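Local coordinates for protein putative phosphinothricin acetyltransferase YwnH (Bacillus subtilis, PDB 1VHS) that probably transfers an acetyl group from acetyl-CoA to phosphinothricin, inactivating the antibiotic and herbicide, at residues D12-A15 and V16-Y20; G99-L102 and L103-L107; A148-G152 and K153-L157. One frame throughout, in Å; residues are numbered along the deposited sequence. Where two conformers were deposited one is given.

Overall arrangement
The three contacts follow one another along the chain without nesting or crossing, and each is local, closing a helical turn or a tight turn. Interaction 1 covers the N-terminal part of helix 13-24, which packs on strands 54-58 and 64-72. Interaction 2 falls in helix 98-109, the crossover between the neighbouring parallel strands 82-89 and 117-123 of the mixed sheet; its centre is about 19 Å from that of interaction 1. Interaction 3 closes the hairpin of strands 139-150 and 153-163, the former at the sheet's outer edge. Interactions 2 and 3 lie on opposite sides of the chain's centre, their own centres about 27 Å apart.

Interaction 1: D12-A15 and V16-Y20; sequences DLEA and VVAIY
Four successive backbone bonds of the i to i+4 kind join D12-A15 to V16-I19, running from V16 N to D12 O, V17 N to L13 O, A18 N to E14 O and I19 N to A15 O, so that this part of helix 13-24 is regular alpha-helix. The bond from V17 N to L13 O measures 2.9 Å and is close to straight. Beside it the side chains of L13 and V17, four residues apart, lie alongside each other and point the same way, with L13 CD1 3.9 Å from V17 CG2. The branches of V17 are divided by its first torsion: CG1 stands opposite the backbone N (chi1 172°), while CG2 sits beside that nitrogen and reaches back toward the preceding turn, 3.3 Å from L13 O. V16 repeats the pattern one residue earlier, its CG2 coming within 3.2 Å of D12 O. In the GNAT fold of this acetyltransferase the helix packs by such apolar branches: L13 touches M42 and F45 of helix 42-46, and V16 meets W44 and strand 54-58. Farther along the helix, I19 lays its CG1 3.2 Å from A15 O and contacts W67 of strand 64-72; its side chain also comes about 4 Å, between side chains, from Y88, a predicted acetyl-CoA-binding residue. At the more exposed surface, A18 CB rests 3.4 Å from E14 O, and the glutamate's bent chain brings OE2 to 4.2 Å from the same methyl. The D12 carboxylate leads away from V16-Y20; its OD1 accepts a hydrogen bond from E9 N and forms a salt bridge with R6.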
ATOM      1  N   ASP A  12      -6.236 -12.170 -10.287  1.00 22.92           N
ATOM      2  CA  ASP A  12      -5.150 -11.207 -10.097  1.00 21.69           C
ATOM      3  C   ASP A  12      -4.279 -11.538  -8.882  1.00 20.46           C
ATOM      4  O   ASP A  12      -3.172 -11.017  -8.753  1.00 18.94           O
ATOM      5  CB  ASP A  12      -5.715  -9.797  -9.903  1.00 21.02           C
ATOM      6  CG  ASP A  12      -6.437  -9.277 -11.130  1.00 19.48           C
ATOM      7  OD1 ASP A  12      -7.375  -8.473 -10.959  1.00 21.21           O
ATOM      8  OD2 ASP A  12      -6.056  -9.660 -12.252  1.00 23.82           O
ATOM      9  N   LEU A  13      -4.778 -12.388  -7.990  1.00 23.55           N
ATOM     10  CA  LEU A  13      -4.020 -12.739  -6.783  1.00 24.89           C
ATOM     11  C   LEU A  13      -2.579 -13.132  -7.090  1.00 24.59           C
ATOM     12  O   LEU A  13      -1.652 -12.682  -6.420  1.00 22.62           O
ATOM     13  CB  LEU A  13      -4.714 -13.870  -6.019  1.00 30.24           C
ATOM     14  CG  LEU A  13      -4.016 -14.302  -4.722  1.00 33.27           C
ATOM     15  CD1 LEU A  13      -3.908 -13.112  -3.773  1.00 33.85           C
ATOM     16  CD2 LEU A  13      -4.789 -15.439  -4.073  1.00 35.27           C
ATOM     17  N   GLU A  14      -2.390 -13.970  -8.106  1.00 25.85           N
ATOM     18  CA  GLU A  14      -1.054 -14.411  -8.505  1.00 24.89           C
ATOM     19  C   GLU A  14      -0.112 -13.240  -8.803  1.00 25.28           C
ATOM     20  O   GLU A  14       1.019 -13.194  -8.303  1.00 24.29           O
ATOM     21  CB  GLU A  14      -1.168 -15.340  -9.730  1.00 30.55           C
ATOM     22  CG  GLU A  14       0.093 -15.465 -10.575  1.00 38.55           C
ATOM     23  CD  GLU A  14       0.245 -14.325 -11.564  1.00 44.46           C
ATOM     24  OE1 GLU A  14      -0.629 -14.180 -12.444  1.00 46.14           O
ATOM     25  OE2 GLU A  14       1.236 -13.572 -11.462  1.00 52.40           O
ATOM     26  N   ALA A  15      -0.579 -12.293  -9.610  1.00 23.78           N
ATOM     27  CA  ALA A  15       0.223 -11.128  -9.972  1.00 22.57           C
ATOM     28  C   ALA A  15       0.435 -10.194  -8.777  1.00 20.93           C
ATOM     29  O   ALA A  15       1.495  -9.587  -8.639  1.00 20.98           O
ATOM     30  CB  ALA A  15      -0.451 -10.371 -11.105  1.00 25.62           C
ATOM     31  N   VAL A  16      -0.581 -10.078  -7.927  1.00 19.25           N
ATOM     32  CA  VAL A  16      -0.511  -9.216  -6.749  1.00 19.60           C
ATOM     33  C   VAL A  16       0.569  -9.728  -5.800  1.00 21.80           C
ATOM     34  O   VAL A  16       1.372  -8.949  -5.286  1.00 19.01           O
ATOM     35  CB  VAL A  16      -1.883  -9.161  -6.018  1.00 19.44           C
ATOM     36  CG1 VAL A  16      -1.746  -8.475  -4.666  1.00 20.47           C
ATOM     37  CG2 VAL A  16      -2.894  -8.404  -6.875  1.00 18.24           C
ATOM     38  N   VAL A  17       0.592 -11.040  -5.578  1.00 21.94           N
ATOM     39  CA  VAL A  17       1.593 -11.640  -4.702  1.00 22.12           C
ATOM     40  C   VAL A  17       2.977 -11.549  -5.333  1.00 21.96           C
ATOM     41  O   VAL A  17       3.970 -11.303  -4.648  1.00 22.37           O
ATOM     42  CB  VAL A  17       1.262 -13.121  -4.411  1.00 21.05           C
ATOM     43  CG1 VAL A  17       2.419 -13.783  -3.668  1.00 24.11           C
ATOM     44  CG2 VAL A  17      -0.005 -13.203  -3.588  1.00 22.01           C
ATOM     45  N   ALA A  18       3.043 -11.748  -6.645  1.00 22.94           N
ATOM     46  CA  ALA A  18       4.310 -11.673  -7.356  1.00 22.99           C
ATOM     47  C   ALA A  18       4.924 -10.281  -7.189  1.00 22.91           C
ATOM     48  O   ALA A  18       6.123 -10.151  -6.935  1.00 23.43           O
ATOM     49  CB  ALA A  18       4.102 -11.983  -8.833  1.00 26.56           C
ATOM     50  N   ILE A  19       4.100  -9.245  -7.335  1.00 21.03           N
ATOM     51  CA  ILE A  19       4.572  -7.872  -7.186  1.00 20.84           C
ATOM     52  C   ILE A  19       5.058  -7.679  -5.751  1.00 22.09           C
ATOM     53  O   ILE A  19       6.109  -7.084  -5.510  1.00 23.41           O
ATOM     54  CB  ILE A  19       3.449  -6.857  -7.498  1.00 19.67           C
ATOM     55  CG1 ILE A  19       3.174  -6.855  -9.005  1.00 22.95           C
ATOM     56  CG2 ILE A  19       3.833  -5.454  -6.991  1.00 21.20           C
ATOM     57  CD1 ILE A  19       2.020  -5.976  -9.428  1.00 24.77           C
ATOM     58  N   TYR A  20       4.283  -8.194  -4.807  1.00 23.81           N
ATOM     59  CA  TYR A  20       4.630  -8.109  -3.396  1.00 23.46           C
ATOM     60  C   TYR A  20       6.011  -8.733  -3.177  1.00 23.71           C
ATOM     61  O   TYR A  20       6.886  -8.129  -2.557  1.00 22.82           O
ATOM     62  CB  TYR A  20       3.583  -8.854  -2.574  1.00 25.83           C
ATOM     63  CG  TYR A  20       3.826  -8.824  -1.086  1.00 27.98           C
ATOM     64  CD1 TYR A  20       3.498  -7.699  -0.329  1.00 31.00           C
ATOM     65  CD2 TYR A  20       4.370  -9.926  -0.430  1.00 31.74           C
ATOM     66  CE1 TYR A  20       3.702  -7.674   1.045  1.00 31.73           C
ATOM     67  CE2 TYR A  20       4.582  -9.915   0.944  1.00 31.20           C
ATOM     68  CZ  TYR A  20       4.244  -8.785   1.674  1.00 33.40           C
ATOM     69  OH  TYR A  20       4.454  -8.767   3.029  1.00 34.46           O
TER

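Interaction 2: G99-L102 and L103-L107; sequences GSYL and LQEAL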
ATOM      1  N   GLY A  99       4.671   5.653  -8.556  1.00 31.89           N
ATOM      2  CA  GLY A  99       4.236   5.999  -7.211  1.00 27.40           C
ATOM      3  C   GLY A  99       3.372   7.245  -7.135  1.00 24.98           C
ATOM      4  O   GLY A  99       2.323   7.247  -6.486  1.00 20.92           O
ATOM      5  N   SER A 100       3.816   8.310  -7.793  1.00 25.94           N
ATOM      6  CA  SER A 100       3.082   9.570  -7.800  1.00 25.96           C
ATOM      7  C   SER A 100       1.674   9.402  -8.355  1.00 25.39           C
ATOM      8  O   SER A 100       0.702   9.893  -7.779  1.00 23.80           O
ATOM      9  CB  SER A 100       3.837  10.608  -8.634  1.00 29.96           C
ATOM     10  OG  SER A 100       3.048  11.762  -8.836  1.00 35.05           O
ATOM     11  N   TYR A 101       1.568   8.708  -9.483  1.00 25.99           N
ATOM     12  CA  TYR A 101       0.272   8.489 -10.102  1.00 25.26           C
ATOM     13  C   TYR A 101      -0.646   7.664  -9.207  1.00 21.78           C
ATOM     14  O   TYR A 101      -1.813   8.002  -9.025  1.00 21.76           O
ATOM     15  CB  TYR A 101       0.437   7.781 -11.446  1.00 28.78           C
ATOM     16  CG  TYR A 101      -0.879   7.547 -12.143  1.00 34.18           C
ATOM     17  CD1 TYR A 101      -1.604   8.612 -12.678  1.00 36.01           C
ATOM     18  CD2 TYR A 101      -1.422   6.268 -12.233  1.00 35.22           C
ATOM     19  CE1 TYR A 101      -2.839   8.408 -13.282  1.00 38.93           C
ATOM     20  CE2 TYR A 101      -2.659   6.052 -12.836  1.00 37.74           C
ATOM     21  CZ  TYR A 101      -3.361   7.126 -13.356  1.00 38.99           C
ATOM     22  OH  TYR A 101      -4.586   6.920 -13.948  1.00 45.40           O
ATOM     23  N   LEU A 102      -0.118   6.577  -8.653  1.00 22.64           N
ATOM     24  CA  LEU A 102      -0.913   5.707  -7.789  1.00 17.63           C
ATOM     25  C   LEU A 102      -1.427   6.416  -6.542  1.00 16.82           C
ATOM     26  O   LEU A 102      -2.584   6.232  -6.150  1.00 17.50           O
ATOM     27  CB  LEU A 102      -0.095   4.474  -7.386  1.00 20.67           C
ATOM     28  CG  LEU A 102       0.335   3.590  -8.562  1.00 25.53           C
ATOM     29  CD1 LEU A 102       1.222   2.454  -8.073  1.00 27.76           C
ATOM     30  CD2 LEU A 102      -0.907   3.039  -9.250  1.00 27.40           C
ATOM     31  N   LEU A 103      -0.581   7.221  -5.909  1.00 17.26           N
ATOM     32  CA  LEU A 103      -1.019   7.929  -4.709  1.00 17.41           C
ATOM     33  C   LEU A 103      -2.107   8.927  -5.072  1.00 17.95           C
ATOM     34  O   LEU A 103      -3.098   9.053  -4.365  1.00 16.18           O
ATOM     35  CB  LEU A 103       0.153   8.649  -4.029  1.00 16.69           C
ATOM     36  CG  LEU A 103      -0.185   9.385  -2.721  1.00 16.83           C
ATOM     37  CD1 LEU A 103      -0.956   8.467  -1.768  1.00 18.88           C
ATOM     38  CD2 LEU A 103       1.103   9.872  -2.064  1.00 18.54           C
ATOM     39  N   GLN A 104      -1.927   9.633  -6.184  1.00 19.62           N
ATOM     40  CA  GLN A 104      -2.924  10.605  -6.615  1.00 20.50           C
ATOM     41  C   GLN A 104      -4.273   9.916  -6.815  1.00 21.41           C
ATOM     42  O   GLN A 104      -5.302  10.423  -6.377  1.00 22.41           O
ATOM     43  CB  GLN A 104      -2.472  11.291  -7.908  1.00 26.13           C
ATOM     44  CG  GLN A 104      -3.506  12.237  -8.506  1.00 33.80           C
ATOM     45  CD  GLN A 104      -3.033  12.862  -9.805  1.00 38.96           C
ATOM     46  OE1 GLN A 104      -2.098  13.664  -9.818  1.00 40.69           O
ATOM     47  NE2 GLN A 104      -3.671  12.487 -10.912  1.00 42.42           N
ATOM     48  N   GLU A 105      -4.266   8.752  -7.462  1.00 22.82           N
ATOM     49  CA  GLU A 105      -5.504   8.007  -7.685  1.00 22.13           C
ATOM     50  C   GLU A 105      -6.092   7.516  -6.365  1.00 19.44           C
ATOM     51  O   GLU A 105      -7.301   7.558  -6.165  1.00 18.74           O
ATOM     52  CB  GLU A 105      -5.256   6.818  -8.616  1.00 24.33           C
ATOM     53  CG  GLU A 105      -4.989   7.220 -10.057  1.00 29.16           C
ATOM     54  CD  GLU A 105      -5.886   8.367 -10.512  0.65 32.57           C
ATOM     55  OE1 GLU A 105      -7.122   8.195 -10.526  0.65 32.78           O
ATOM     56  OE2 GLU A 105      -5.355   9.449 -10.846  0.65 38.70           O
ATOM     57  N   ALA A 106      -5.237   7.043  -5.467  1.00 19.44           N
ATOM     58  CA  ALA A 106      -5.711   6.570  -4.173  1.00 17.62           C
ATOM     59  C   ALA A 106      -6.440   7.711  -3.465  1.00 16.11           C
ATOM     60  O   ALA A 106      -7.513   7.516  -2.887  1.00 15.22           O
ATOM     61  CB  ALA A 106      -4.530   6.081  -3.320  1.00 14.71           C
ATOM     62  N   LEU A 107      -5.862   8.907  -3.533  1.00 15.72           N
ATOM     63  CA  LEU A 107      -6.443  10.081  -2.891  1.00 15.49           C
ATOM     64  C   LEU A 107      -7.736  10.568  -3.539  1.00 17.50           C
ATOM     65  O   LEU A 107      -8.586  11.154  -2.871  1.00 19.14           O
ATOM     66  CB  LEU A 107      -5.410  11.216  -2.837  1.00 17.13           C
ATOM     67  CG  LEU A 107      -4.259  10.995  -1.842  1.00 19.01           C
ATOM     68  CD1 LEU A 107      -3.159  12.032  -2.063  1.00 17.81           C
ATOM     69  CD2 LEU A 107      -4.797  11.077  -0.423  1.00 17.29           C
TER
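Y101 offers one face of its ring to E105, one helical turn later, whose CG sits over it 3.9 Å from the ring centroid and 22° off the normal, a CH-pi contact displaced toward the rim. Both belong to helix 98-109, the connecting helix of the beta-alpha-beta unit formed with strands 82-89 and 117-123; G99 and S100, in its first turn, are predicted to bind acetyl-CoA. E105 was modelled in two conformers, and its side-chain contacts are described for one of them. The tyrosine ring is carried toward the next turn because its CG lies opposite the backbone N (chi1 -179°). E105 folds back at its second torsion, laying the carboxylate along the ring with the two planes 26° apart and OE2 3.7 Å from Y101 CE1. The carboxylate's stronger partner is R108, which forms a salt bridge with OE1. In the backbone, E105 N is hydrogen-bonded to Y101 O. On the buried side L102 reaches I87 and I89 of strand 82-89, whereas L103 packs on L132 and F133 of helix 127-135. A106, which like L102 packs against the sheet, places its CB 3.4 Å from L102 O.

Interaction 3: A148-G152 and K153-L157; sequences AEMDG and KRYDL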
ATOM      1  N   ALA A 148      10.669  -3.544  13.787  1.00 20.08           N
ATOM      2  CA  ALA A 148      10.765  -4.500  12.695  1.00 21.73           C
ATOM      3  C   ALA A 148      12.188  -5.048  12.671  1.00 20.87           C
ATOM      4  O   ALA A 148      13.150  -4.284  12.661  1.00 25.00           O
ATOM      5  CB  ALA A 148      10.446  -3.821  11.372  1.00 21.33           C
ATOM      6  N   GLU A 149      12.323  -6.367  12.674  1.00 21.57           N
ATOM      7  CA  GLU A 149      13.646  -6.979  12.633  1.00 21.99           C
ATOM      8  C   GLU A 149      13.779  -7.866  11.410  1.00 23.38           C
ATOM      9  O   GLU A 149      12.968  -8.763  11.208  1.00 24.65           O
ATOM     10  CB  GLU A 149      13.900  -7.824  13.880  1.00 27.12           C
ATOM     11  CG  GLU A 149      15.291  -8.445  13.896  1.00 36.14           C
ATOM     12  CD  GLU A 149      15.508  -9.375  15.070  1.00 39.65           C
ATOM     13  OE1 GLU A 149      15.337  -8.928  16.224  1.00 40.57           O
ATOM     14  OE2 GLU A 149      15.855 -10.553  14.837  1.00 44.27           O
HETATM   15  N   MSE A 150      14.805  -7.611  10.605  1.00 23.71           N
HETATM   16  CA  MSE A 150      15.066  -8.398   9.405  1.00 29.13           C
HETATM   17  C   MSE A 150      16.572  -8.520   9.186  1.00 26.46           C
HETATM   18  O   MSE A 150      17.304  -7.530   9.274  1.00 27.65           O
HETATM   19  CB  MSE A 150      14.427  -7.734   8.183  1.00 33.80           C
HETATM   20  CG  MSE A 150      12.936  -7.499   8.316  1.00 41.17           C
HETATM   21 SE   MSE A 150      12.167  -6.838   6.678  1.00 55.51          SE
HETATM   22  CE  MSE A 150      12.606  -4.967   6.870  1.00 44.57           C
ATOM     23  N   ASP A 151      17.033  -9.733   8.904  1.00 26.90           N
ATOM     24  CA  ASP A 151      18.454  -9.968   8.669  1.00 27.35           C
ATOM     25  C   ASP A 151      19.273  -9.589   9.900  1.00 24.47           C
ATOM     26  O   ASP A 151      20.428  -9.175   9.785  1.00 24.37           O
ATOM     27  CB  ASP A 151      18.936  -9.140   7.475  1.00 31.07           C
ATOM     28  CG  ASP A 151      18.229  -9.504   6.189  1.00 35.38           C
ATOM     29  OD1 ASP A 151      18.328  -8.721   5.221  1.00 41.00           O
ATOM     30  OD2 ASP A 151      17.581 -10.571   6.141  1.00 38.03           O
ATOM     31  N   GLY A 152      18.669  -9.719  11.077  1.00 24.15           N
ATOM     32  CA  GLY A 152      19.378  -9.388  12.302  1.00 23.61           C
ATOM     33  C   GLY A 152      19.559  -7.900  12.530  1.00 21.40           C
ATOM     34  O   GLY A 152      20.326  -7.498  13.407  1.00 20.80           O
ATOM     35  N   LYS A 153      18.855  -7.085  11.747  1.00 20.59           N
ATOM     36  CA  LYS A 153      18.920  -5.628  11.861  1.00 20.87           C
ATOM     37  C   LYS A 153      17.546  -5.081  12.236  1.00 21.20           C
ATOM     38  O   LYS A 153      16.517  -5.614  11.815  1.00 19.93           O
ATOM     39  CB  LYS A 153      19.363  -5.005  10.534  1.00 26.65           C
ATOM     40  CG  LYS A 153      20.851  -5.093  10.262  1.00 33.03           C
ATOM     41  CD  LYS A 153      21.631  -4.181  11.192  1.00 38.10           C
ATOM     42  CE  LYS A 153      23.130  -4.274  10.937  1.00 43.16           C
ATOM     43  NZ  LYS A 153      23.481  -3.964   9.523  1.00 48.63           N
ATOM     44  N   ARG A 154      17.527  -4.012  13.022  1.00 19.03           N
ATOM     45  CA  ARG A 154      16.264  -3.428  13.432  1.00 21.27           C
ATOM     46  C   ARG A 154      15.896  -2.212  12.594  1.00 22.14           C
ATOM     47  O   ARG A 154      16.745  -1.375  12.282  1.00 23.55           O
ATOM     48  CB  ARG A 154      16.326  -3.081  14.915  1.00 23.66           C
ATOM     49  CG  ARG A 154      16.611  -4.318  15.771  1.00 24.89           C
ATOM     50  CD  ARG A 154      16.670  -3.977  17.234  1.00 26.35           C
ATOM     51  NE  ARG A 154      15.391  -3.474  17.716  1.00 26.54           N
ATOM     52  CZ  ARG A 154      15.188  -3.038  18.953  1.00 30.88           C
ATOM     53  NH1 ARG A 154      13.991  -2.597  19.314  1.00 29.00           N
ATOM     54  NH2 ARG A 154      16.186  -3.040  19.825  1.00 31.28           N
ATOM     55  N   TYR A 155      14.621  -2.129  12.228  1.00 20.52           N
ATOM     56  CA  TYR A 155      14.119  -1.038  11.400  1.00 18.98           C
ATOM     57  C   TYR A 155      12.987  -0.272  12.075  1.00 15.78           C
ATOM     58  O   TYR A 155      12.211  -0.843  12.827  1.00 15.68           O
ATOM     59  CB  TYR A 155      13.596  -1.592  10.075  1.00 20.26           C
ATOM     60  CG  TYR A 155      14.622  -2.325   9.248  1.00 26.31           C
ATOM     61  CD1 TYR A 155      15.063  -3.600   9.603  1.00 26.64           C
ATOM     62  CD2 TYR A 155      15.152  -1.740   8.102  1.00 30.05           C
ATOM     63  CE1 TYR A 155      16.010  -4.273   8.830  1.00 30.62           C
ATOM     64  CE2 TYR A 155      16.093  -2.401   7.324  1.00 33.57           C
ATOM     65  CZ  TYR A 155      16.519  -3.665   7.692  1.00 33.88           C
ATOM     66  OH  TYR A 155      17.445  -4.314   6.909  1.00 36.63           O
ATOM     67  N   ASP A 156      12.894   1.018  11.771  1.00 15.29           N
ATOM     68  CA  ASP A 156      11.856   1.882  12.320  1.00 15.49           C
ATOM     69  C   ASP A 156      10.643   1.898  11.394  1.00 15.75           C
ATOM     70  O   ASP A 156      10.785   1.832  10.171  1.00 18.13           O
ATOM     71  CB  ASP A 156      12.359   3.329  12.421  1.00 16.95           C
ATOM     72  CG  ASP A 156      13.445   3.521  13.460  1.00 21.91           C
ATOM     73  OD1 ASP A 156      13.995   4.643  13.509  1.00 25.44           O
ATOM     74  OD2 ASP A 156      13.747   2.580  14.221  1.00 21.38           O
ATOM     75  N   LEU A 157       9.452   1.990  11.974  1.00 14.33           N
ATOM     76  CA  LEU A 157       8.247   2.083  11.164  1.00 15.69           C
ATOM     77  C   LEU A 157       7.651   3.463  11.404  1.00 15.02           C
ATOM     78  O   LEU A 157       7.369   3.836  12.544  1.00 15.63           O
ATOM     79  CB  LEU A 157       7.220   1.021  11.566  1.00 17.11           C
ATOM     80  CG  LEU A 157       5.944   1.060  10.713  1.00 15.80           C
ATOM     81  CD1 LEU A 157       6.279   0.639   9.273  1.00 18.54           C
ATOM     82  CD2 LEU A 157       4.892   0.132  11.312  1.00 20.47           C
TER
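Y155 N donates to A148 O over 2.6 Å, nearly straight at the hydrogen (162°), and the return bond from A148 N to Y155 O is longer at 3.3 Å. Together they mark A148 and Y155 as an antiparallel hydrogen-bonded pair in the beta hairpin of strands 139-150 and 153-163. The next such pair, M150 with K153, closes the hairpin through a type I' turn in which D151 and G152 both adopt positive phi. M150 N bonds to K153 O in the carbonyl plane, whereas K153 N approaches M150 O from above that plane, 59° out of it, as the tight turn bends the chain round. Between the two pairs E149 and R154 face each other without hydrogen bonds of their own across the strands; here E149 CA lies 3.3 Å from K153 O in a CA-H...O contact.

The side chains of A148, M150, K153 and Y155 leave one face of the hairpin, those of E149 and R154 the other. Polar ends turn to neighbours: D151 forms a salt bridge with R27, and R154 NE is hydrogen-bonded to G146 O. On the first face, the selenomethionine M150 crosses the Y155 side chain at about a right angle. A bend at chi3 (-82°) swings its terminal methyl over the middle of the ring, CE lying 3.9 Å from the centroid in a CH-pi contact; SE stands farther above the same ring, a more distant Met-aromatic contact. M150 also packs on F123 of strand 117-123, and the Y155 ring meets that of H125. The edge of the tyrosine ring points at backbone oxygens, with Y155 CE1 3.5 Å from M150 O and Y155 CD1 3.7 Å from A148 O.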